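Beta-galactosidase (Marinomonas sp. ef1, PDB 6Y2K) probably hydrolyses terminal beta-D-galactosyl residues from beta-galactosides as a cold-active, hexameric family GH42 enzyme. Local coordinates at residues Pro13-Arg25 against Glu52-Leu66. Numbering follows the deposited sequence.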
ATOM      1  N   PRO A  13      10.170  53.491 -19.627  1.00 20.88           N
ATOM      2  CA  PRO A  13      10.334  54.881 -20.073  1.00 21.91           C
ATOM      3  C   PRO A  13      11.226  55.690 -19.122  1.00 22.23           C
ATOM      4  O   PRO A  13      11.244  55.431 -17.921  1.00 21.14           O
ATOM      5  CB  PRO A  13       8.901  55.439 -20.111  1.00 22.23           C
ATOM      6  CG  PRO A  13       8.043  54.454 -19.390  1.00 22.49           C
ATOM      7  CD  PRO A  13       8.768  53.138 -19.341  1.00 21.59           C
ATOM      8  N   LYS A  14      11.968  56.648 -19.683  1.00 23.41           N
ATOM      9  CA  LYS A  14      12.888  57.501 -18.909  1.00 24.03           C
ATOM     10  C   LYS A  14      12.196  58.257 -17.777  1.00 22.75           C
ATOM     11  O   LYS A  14      12.834  58.577 -16.777  1.00 22.14           O
ATOM     12  CB  LYS A  14      13.595  58.507 -19.824  1.00 25.82           C
ATOM     13  CG  LYS A  14      14.572  57.870 -20.794  1.00 27.75           C
ATOM     14  CD  LYS A  14      15.441  58.908 -21.489  1.00 29.95           C
ATOM     15  CE  LYS A  14      16.370  58.257 -22.508  1.00 31.01           C
ATOM     16  NZ  LYS A  14      17.308  59.246 -23.111  1.00 32.06           N
ATOM     17  N   SER A  15      10.904  58.540 -17.941  1.00 22.47           N
ATOM     18  CA  SER A  15      10.079  59.136 -16.884  1.00 22.99           C
ATOM     19  C   SER A  15       9.989  58.311 -15.575  1.00 23.20           C
ATOM     20  O   SER A  15       9.632  58.860 -14.533  1.00 23.74           O
ATOM     21  CB  SER A  15       8.671  59.418 -17.420  1.00 23.10           C
ATOM     22  OG  SER A  15       8.035  58.225 -17.859  1.00 23.65           O
ATOM     23  N   ARG A  16      10.306  57.015 -15.637  1.00 22.82           N
ATOM     24  CA  ARG A  16      10.399  56.143 -14.450  1.00 22.45           C
ATOM     25  C   ARG A  16      11.734  56.188 -13.712  1.00 21.80           C
ATOM     26  O   ARG A  16      11.787  55.820 -12.537  1.00 22.05           O
ATOM     27  CB  ARG A  16      10.140  54.667 -14.833  1.00 22.98           C
ATOM     28  CG  ARG A  16       8.679  54.289 -15.019  1.00 23.62           C
ATOM     29  CD  ARG A  16       7.886  54.280 -13.721  1.00 24.14           C
ATOM     30  NE  ARG A  16       8.559  53.521 -12.665  1.00 25.45           N
ATOM     31  CZ  ARG A  16       8.148  53.439 -11.402  1.00 25.46           C
ATOM     32  NH1 ARG A  16       7.021  54.034 -11.008  1.00 25.77           N
ATOM     33  NH2 ARG A  16       8.860  52.733 -10.530  1.00 25.30           N
ATOM     34  N   TRP A  17      12.804  56.613 -14.382  1.00 21.05           N
ATOM     35  CA  TRP A  17      14.170  56.352 -13.903  1.00 20.96           C
ATOM     36  C   TRP A  17      14.541  56.996 -12.559  1.00 20.98           C
ATOM     37  O   TRP A  17      15.180  56.348 -11.713  1.00 19.10           O
ATOM     38  CB  TRP A  17      15.190  56.751 -14.979  1.00 21.39           C
ATOM     39  CG  TRP A  17      15.191  55.869 -16.212  1.00 21.85           C
ATOM     40  CD1 TRP A  17      14.331  54.841 -16.503  1.00 21.62           C
ATOM     41  CD2 TRP A  17      16.080  55.969 -17.329  1.00 21.83           C
ATOM     42  NE1 TRP A  17      14.647  54.288 -17.714  1.00 21.74           N
ATOM     43  CE2 TRP A  17      15.715  54.960 -18.246  1.00 22.05           C
ATOM     44  CE3 TRP A  17      17.161  56.806 -17.638  1.00 21.70           C
ATOM     45  CZ2 TRP A  17      16.391  54.766 -19.460  1.00 21.91           C
ATOM     46  CZ3 TRP A  17      17.831  56.615 -18.847  1.00 21.70           C
ATOM     47  CH2 TRP A  17      17.446  55.601 -19.737  1.00 21.80           C
ATOM     48  N   VAL A  18      14.162  58.256 -12.354  1.00 21.34           N
ATOM     49  CA  VAL A  18      14.501  58.937 -11.093  1.00 22.45           C
ATOM     50  C   VAL A  18      13.752  58.268  -9.935  1.00 22.45           C
ATOM     51  O   VAL A  18      14.349  57.973  -8.898  1.00 22.55           O
ATOM     52  CB  VAL A  18      14.202  60.453 -11.123  1.00 23.45           C
ATOM     53  CG1 VAL A  18      14.440  61.086  -9.754  1.00 23.73           C
ATOM     54  CG2 VAL A  18      15.064  61.148 -12.171  1.00 24.34           C
ATOM     55  N   GLU A  19      12.454  58.043 -10.130  1.00 23.16           N
ATOM     56  CA  GLU A  19      11.619  57.330  -9.154  1.00 24.85           C
ATOM     57  C   GLU A  19      12.171  55.935  -8.813  1.00 22.83           C
ATOM     58  O   GLU A  19      12.185  55.563  -7.643  1.00 22.55           O
ATOM     59  CB  GLU A  19      10.166  57.227  -9.657  1.00 27.02           C
ATOM     60  CG  GLU A  19       9.237  56.294  -8.868  1.00 30.24           C
ATOM     61  CD  GLU A  19       9.112  56.652  -7.392  1.00 32.82           C
ATOM     62  OE1 GLU A  19       9.288  57.847  -7.060  1.00 37.77           O
ATOM     63  OE2 GLU A  19       8.829  55.748  -6.564  1.00 32.55           O
ATOM     64  N   ASP A  20      12.606  55.176  -9.825  1.00 21.58           N
ATOM     65  CA  ASP A  20      13.150  53.831  -9.600  1.00 20.95           C
ATOM     66  C   ASP A  20      14.318  53.915  -8.623  1.00 20.36           C
ATOM     67  O   ASP A  20      14.361  53.178  -7.638  1.00 19.65           O
ATOM     68  CB  ASP A  20      13.630  53.159 -10.904  1.00 20.99           C
ATOM     69  CG  ASP A  20      12.490  52.619 -11.781  1.00 21.48           C
ATOM     70  OD1 ASP A  20      11.425  52.210 -11.265  1.00 22.63           O
ATOM     71  OD2 ASP A  20      12.688  52.563 -13.006  1.00 21.01           O
ATOM     72  N   ALA A  21      15.251  54.825  -8.898  1.00 19.91           N
ATOM     73  CA  ALA A  21      16.463  54.964  -8.094  1.00 20.27           C
ATOM     74  C   ALA A  21      16.172  55.414  -6.658  1.00 20.34           C
ATOM     75  O   ALA A  21      16.791  54.918  -5.717  1.00 21.29           O
ATOM     76  CB  ALA A  21      17.439  55.920  -8.771  1.00 20.36           C
ATOM     77  N   GLN A  22      15.226  56.338  -6.496  1.00 21.17           N
ATOM     78  CA  GLN A  22      14.800  56.814  -5.166  1.00 21.50           C
ATOM     79  C   GLN A  22      14.143  55.686  -4.362  1.00 20.68           C
ATOM     80  O   GLN A  22      14.453  55.492  -3.192  1.00 20.71           O
ATOM     81  CB  GLN A  22      13.841  58.006  -5.294  1.00 21.99           C
ATOM     82  CG  GLN A  22      14.518  59.271  -5.806  1.00 22.59           C
ATOM     83  CD  GLN A  22      13.553  60.398  -6.138  1.00 23.69           C
ATOM     84  OE1 GLN A  22      12.401  60.174  -6.530  1.00 23.92           O
ATOM     85  NE2 GLN A  22      14.036  61.629  -5.998  1.00 24.27           N
ATOM     86  N   HIS A  23      13.265  54.939  -5.021  1.00 19.90           N
ATOM     87  CA  HIS A  23      12.589  53.783  -4.428  1.00 19.85           C
ATOM     88  C   HIS A  23      13.631  52.726  -3.990  1.00 19.97           C
ATOM     89  O   HIS A  23      13.589  52.244  -2.858  1.00 20.47           O
ATOM     90  CB  HIS A  23      11.572  53.216  -5.432  1.00 19.76           C
ATOM     91  CG  HIS A  23      10.529  52.322  -4.833  1.00 19.29           C
ATOM     92  ND1 HIS A  23       9.385  51.972  -5.514  1.00 19.40           N
ATOM     93  CD2 HIS A  23      10.453  51.705  -3.631  1.00 19.19           C
ATOM     94  CE1 HIS A  23       8.652  51.174  -4.760  1.00 19.35           C
ATOM     95  NE2 HIS A  23       9.276  50.998  -3.609  1.00 19.43           N
ATOM     96  N   MET A  24      14.593  52.415  -4.852  1.00 19.68           N
ATOM     97  CA  MET A  24      15.685  51.496  -4.487  1.00 20.26           C
ATOM     98  C   MET A  24      16.384  51.920  -3.183  1.00 21.17           C
ATOM     99  O   MET A  24      16.590  51.114  -2.277  1.00 19.73           O
ATOM    100  CB  MET A  24      16.723  51.412  -5.617  1.00 19.62           C
ATOM    101  CG  MET A  24      16.255  50.633  -6.838  1.00 19.32           C
ATOM    102  SD  MET A  24      17.326  50.879  -8.265  1.00 19.29           S
ATOM    103  CE  MET A  24      16.301  50.172  -9.555  1.00 18.73           C
ATOM    104  N   ARG A  25      16.718  53.201  -3.106  1.00 22.67           N
ATOM    105  CA  ARG A  25      17.372  53.763  -1.922  0.50 23.42           C
ATOM    106  C   ARG A  25      16.496  53.574  -0.676  1.00 23.55           C
ATOM    107  O   ARG A  25      16.997  53.147   0.365  1.00 23.57           O
ATOM    108  CB  ARG A  25      17.716  55.247  -2.143  0.50 24.10           C
ATOM    109  CG  ARG A  25      18.526  55.902  -1.028  0.50 24.84           C
ATOM    110  CD  ARG A  25      18.817  57.368  -1.340  0.50 25.70           C
ATOM    111  NE  ARG A  25      19.926  57.878  -0.537  0.50 26.81           N
ATOM    112  CZ  ARG A  25      20.465  59.085  -0.677  0.50 28.08           C
ATOM    113  NH1 ARG A  25      20.004  59.924  -1.597  0.50 28.59           N
ATOM    114  NH2 ARG A  25      21.469  59.453   0.103  0.50 28.57           N
ATOM    115  N   GLU A  52      23.626  57.426 -25.126  1.00 19.43           N
ATOM    116  CA  GLU A  52      22.919  58.453 -24.341  1.00 20.18           C
ATOM    117  C   GLU A  52      22.072  57.863 -23.201  1.00 19.59           C
ATOM    118  O   GLU A  52      22.102  58.379 -22.079  1.00 19.04           O
ATOM    119  CB  GLU A  52      22.054  59.315 -25.262  1.00 21.91           C
ATOM    120  CG  GLU A  52      21.308  60.465 -24.588  1.00 23.73           C
ATOM    121  CD  GLU A  52      20.351  61.143 -25.553  1.00 26.34           C
ATOM    122  OE1 GLU A  52      19.129  60.868 -25.469  1.00 28.79           O
ATOM    123  OE2 GLU A  52      20.822  61.924 -26.416  1.00 27.69           O
ATOM    124  N   TRP A  53      21.327  56.794 -23.491  1.00 18.67           N
ATOM    125  CA  TRP A  53      20.474  56.132 -22.485  1.00 18.46           C
ATOM    126  C   TRP A  53      21.280  55.696 -21.257  1.00 18.18           C
ATOM    127  O   TRP A  53      20.856  55.902 -20.117  1.00 19.30           O
ATOM    128  CB  TRP A  53      19.719  54.923 -23.092  1.00 18.56           C
ATOM    129  CG  TRP A  53      20.605  53.765 -23.450  1.00 18.54           C
ATOM    130  CD1 TRP A  53      21.358  53.623 -24.576  1.00 18.65           C
ATOM    131  CD2 TRP A  53      20.860  52.602 -22.649  1.00 18.93           C
ATOM    132  NE1 TRP A  53      22.067  52.443 -24.531  1.00 18.94           N
ATOM    133  CE2 TRP A  53      21.778  51.796 -23.359  1.00 18.78           C
ATOM    134  CE3 TRP A  53      20.407  52.168 -21.398  1.00 19.09           C
ATOM    135  CZ2 TRP A  53      22.244  50.576 -22.861  1.00 19.28           C
ATOM    136  CZ3 TRP A  53      20.874  50.955 -20.901  1.00 19.23           C
ATOM    137  CH2 TRP A  53      21.781  50.172 -21.636  1.00 19.17           C
ATOM    138  N   LEU A  54      22.452  55.120 -21.499  1.00 18.06           N
ATOM    139  CA  LEU A  54      23.284  54.573 -20.438  1.00 18.76           C
ATOM    140  C   LEU A  54      24.041  55.686 -19.716  1.00 19.32           C
ATOM    141  O   LEU A  54      24.170  55.651 -18.492  1.00 19.30           O
ATOM    142  CB  LEU A  54      24.244  53.535 -21.014  1.00 18.82           C
ATOM    143  CG  LEU A  54      25.144  52.753 -20.053  1.00 19.00           C
ATOM    144  CD1 LEU A  54      24.345  52.119 -18.921  1.00 19.67           C
ATOM    145  CD2 LEU A  54      25.910  51.696 -20.836  1.00 19.19           C
ATOM    146  N   ASP A  55      24.526  56.675 -20.472  1.00 19.84           N
ATOM    147  CA  ASP A  55      25.124  57.893 -19.893  1.00 20.16           C
ATOM    148  C   ASP A  55      24.194  58.516 -18.855  1.00 20.30           C
ATOM    149  O   ASP A  55      24.628  58.848 -17.748  1.00 21.52           O
ATOM    150  CB  ASP A  55      25.413  58.954 -20.972  1.00 20.35           C
ATOM    151  CG  ASP A  55      26.435  58.507 -22.013  1.00 20.98           C
ATOM    152  OD1 ASP A  55      27.311  57.650 -21.716  1.00 20.32           O
ATOM    153  OD2 ASP A  55      26.357  59.037 -23.154  1.00 21.22           O
ATOM    154  N   GLU A  56      22.920  58.659 -19.219  1.00 20.62           N
ATOM    155  CA  GLU A  56      21.920  59.264 -18.345  1.00 21.64           C
ATOM    156  C   GLU A  56      21.529  58.383 -17.168  1.00 20.96           C
ATOM    157  O   GLU A  56      21.372  58.880 -16.052  1.00 19.31           O
ATOM    158  CB  GLU A  56      20.673  59.656 -19.134  1.00 23.38           C
ATOM    159  CG  GLU A  56      20.942  60.799 -20.102  1.00 25.39           C
ATOM    160  CD  GLU A  56      19.795  61.089 -21.054  1.00 26.91           C
ATOM    161  OE1 GLU A  56      18.726  60.430 -20.985  1.00 27.40           O
ATOM    162  OE2 GLU A  56      19.980  61.991 -21.893  1.00 29.28           O
ATOM    163  N   SER A  57      21.359  57.085 -17.423  1.00 20.38           N
ATOM    164  CA  SER A  57      20.993  56.133 -16.369  1.00 20.46           C
ATOM    165  C   SER A  57      22.055  56.058 -15.276  1.00 20.52           C
ATOM    166  O   SER A  57      21.723  56.100 -14.095  1.00 21.10           O
ATOM    167  CB  SER A  57      20.726  54.731 -16.950  1.00 19.93           C
ATOM    168  OG  SER A  57      20.465  53.793 -15.919  1.00 19.54           O
ATOM    169  N   LEU A  58      23.323  55.954 -15.663  1.00 20.86           N
ATOM    170  CA  LEU A  58      24.407  55.890 -14.687  1.00 21.41           C
ATOM    171  C   LEU A  58      24.449  57.163 -13.828  1.00 22.73           C
ATOM    172  O   LEU A  58      24.652  57.076 -12.621  1.00 22.81           O
ATOM    173  CB  LEU A  58      25.759  55.669 -15.359  1.00 20.89           C
ATOM    174  CG  LEU A  58      26.002  54.334 -16.074  1.00 20.76           C
ATOM    175  CD1 LEU A  58      27.345  54.361 -16.785  1.00 20.34           C
ATOM    176  CD2 LEU A  58      25.949  53.171 -15.102  1.00 20.96           C
ATOM    177  N   ASP A  59      24.233  58.331 -14.439  1.00 23.09           N
ATOM    178  CA  ASP A  59      24.201  59.592 -13.668  1.00 23.83           C
ATOM    179  C   ASP A  59      23.052  59.627 -12.655  1.00 22.86           C
ATOM    180  O   ASP A  59      23.257  60.034 -11.515  1.00 24.08           O
ATOM    181  CB  ASP A  59      24.158  60.832 -14.587  1.00 24.79           C
ATOM    182  CG  ASP A  59      25.508  61.133 -15.254  1.00 25.81           C
ATOM    183  OD1 ASP A  59      26.548  60.524 -14.900  1.00 25.95           O
ATOM    184  OD2 ASP A  59      25.528  61.999 -16.153  1.00 27.05           O
ATOM    185  N   ILE A  60      21.864  59.175 -13.054  1.00 22.54           N
ATOM    186  CA  ILE A  60      20.707  59.135 -12.152  1.00 22.31           C
ATOM    187  C   ILE A  60      20.967  58.199 -10.960  1.00 22.77           C
ATOM    188  O   ILE A  60      20.730  58.578  -9.807  1.00 22.01           O
ATOM    189  CB  ILE A  60      19.402  58.770 -12.903  1.00 22.74           C
ATOM    190  CG1 ILE A  60      18.968  59.956 -13.780  1.00 22.71           C
ATOM    191  CG2 ILE A  60      18.274  58.393 -11.936  1.00 22.55           C
ATOM    192  CD1 ILE A  60      17.973  59.618 -14.866  1.00 23.04           C
ATOM    193  N   LEU A  61      21.477  56.998 -11.244  1.00 22.16           N
ATOM    194  CA  LEU A  61      21.816  56.031 -10.197  1.00 21.58           C
ATOM    195  C   LEU A  61      22.891  56.589  -9.248  1.00 22.27           C
ATOM    196  O   LEU A  61      22.766  56.458  -8.030  1.00 21.57           O
ATOM    197  CB  LEU A  61      22.273  54.698 -10.812  1.00 20.69           C
ATOM    198  CG  LEU A  61      21.204  53.945 -11.617  1.00 20.19           C
ATOM    199  CD1 LEU A  61      21.828  52.835 -12.451  1.00 20.53           C
ATOM    200  CD2 LEU A  61      20.119  53.391 -10.699  1.00 20.23           C
ATOM    201  N   HIS A  62      23.924  57.225  -9.805  1.00 23.06           N
ATOM    202  CA  HIS A  62      24.969  57.869  -8.999  1.00 23.89           C
ATOM    203  C   HIS A  62      24.417  58.964  -8.078  1.00 24.70           C
ATOM    204  O   HIS A  62      24.820  59.057  -6.920  1.00 24.02           O
ATOM    205  CB  HIS A  62      26.056  58.465  -9.891  1.00 24.36           C
ATOM    206  CG  HIS A  62      27.260  58.936  -9.139  1.00 24.70           C
ATOM    207  ND1 HIS A  62      28.047  58.087  -8.386  1.00 25.78           N
ATOM    208  CD2 HIS A  62      27.820  60.165  -9.028  1.00 25.77           C
ATOM    209  CE1 HIS A  62      29.035  58.775  -7.841  1.00 25.71           C
ATOM    210  NE2 HIS A  62      28.919  60.038  -8.211  1.00 25.67           N
ATOM    211  N   SER A  63      23.482  59.761  -8.589  1.00 25.90           N
ATOM    212  CA  SER A  63      22.896  60.878  -7.828  1.00 27.08           C
ATOM    213  C   SER A  63      22.111  60.441  -6.577  1.00 27.52           C
ATOM    214  O   SER A  63      21.919  61.240  -5.655  1.00 26.39           O
ATOM    215  CB  SER A  63      21.993  61.722  -8.727  1.00 27.70           C
ATOM    216  OG  SER A  63      20.771  61.050  -8.977  1.00 29.42           O
ATOM    217  N   GLN A  64      21.658  59.184  -6.557  1.00 26.75           N
ATOM    218  CA  GLN A  64      21.011  58.598  -5.383  1.00 26.60           C
ATOM    219  C   GLN A  64      21.958  57.788  -4.502  1.00 25.79           C
ATOM    220  O   GLN A  64      21.510  57.153  -3.555  1.00 26.15           O
ATOM    221  CB  GLN A  64      19.822  57.735  -5.831  1.00 26.79           C
ATOM    222  CG  GLN A  64      18.759  58.537  -6.555  1.00 27.58           C
ATOM    223  CD  GLN A  64      18.172  59.637  -5.692  1.00 28.17           C
ATOM    224  OE1 GLN A  64      17.918  59.437  -4.503  1.00 30.67           O
ATOM    225  NE2 GLN A  64      17.945  60.800  -6.284  1.00 27.67           N
ATOM    226  N   GLY A  65      23.259  57.841  -4.785  1.00 25.38           N
ATOM    227  CA  GLY A  65      24.269  57.110  -4.017  1.00 25.33           C
ATOM    228  C   GLY A  65      24.384  55.624  -4.322  1.00 25.11           C
ATOM    229  O   GLY A  65      25.007  54.895  -3.557  1.00 26.06           O
ATOM    230  N   LEU A  66      23.811  55.178  -5.440  1.00 23.95           N
ATOM    231  CA  LEU A  66      23.851  53.764  -5.829  1.00 23.35           C
ATOM    232  C   LEU A  66      25.120  53.456  -6.607  1.00 22.86           C
ATOM    233  O   LEU A  66      25.478  54.190  -7.531  1.00 23.51           O
ATOM    234  CB  LEU A  66      22.622  53.401  -6.663  1.00 22.64           C
ATOM    235  CG  LEU A  66      21.300  53.624  -5.922  1.00 22.70           C
ATOM    236  CD1 LEU A  66      20.125  53.702  -6.882  1.00 22.38           C
ATOM    237  CD2 LEU A  66      21.092  52.536  -4.871  1.00 23.19           C
TER
HETATM  238  O   HOH W   1      18.529  58.066 -25.154  1.00 39.82           O
HETATM  239  O   HOH W   2      16.399  62.734  -4.616  1.00 40.05           O
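The indole of Trp17 reaches across to helix 52-63 with its six-membered ring. Trp17 CZ3 lies 3.4 Å from Trp53 O and 3.9 Å from Ser57 CB, while Glu56 CB and Ile60 CD1 abut the rim of the ring, close to its plane. Lys14 CA sits over one indole face, toward its rim, and the extended Lys14 chain runs out to cross Glu56 at about a right angle. Lys14 NZ makes a hydrogen-bonded salt bridge to Glu56 OE1 (2.8 Å), approaching from above the carboxylate plane, and a longer one to Glu52 OE1 (3.4 Å), which a water also bridges. Further along, Ile60 splits its branches: CD1 touches Trp17, and CG2 packs on Val18 and Ala21. Small Ala21 lets the backbones approach to 5.8 Å between Ala21 CA and Leu61 CA. Gln64 folds back at its second torsion (chi2 -60°), lays CG 3.7 Å from Ala21 CB and turns its amide nearly perpendicular to that of Gln22, a water joining the two NE2 atoms. Gln64 O lies over one face of the Arg25 guanidinium, near its rim, without a hydrogen bond to NE. A Schellman motif with Gly65 at C-prime ends helix 52-63 and directs Leu66 towards Ala21 and Met24. Helices 17-25 and 52-63, inclined at 34°, are neighbours in the outer helical layer of a TIM barrel, flanking strand 29-34.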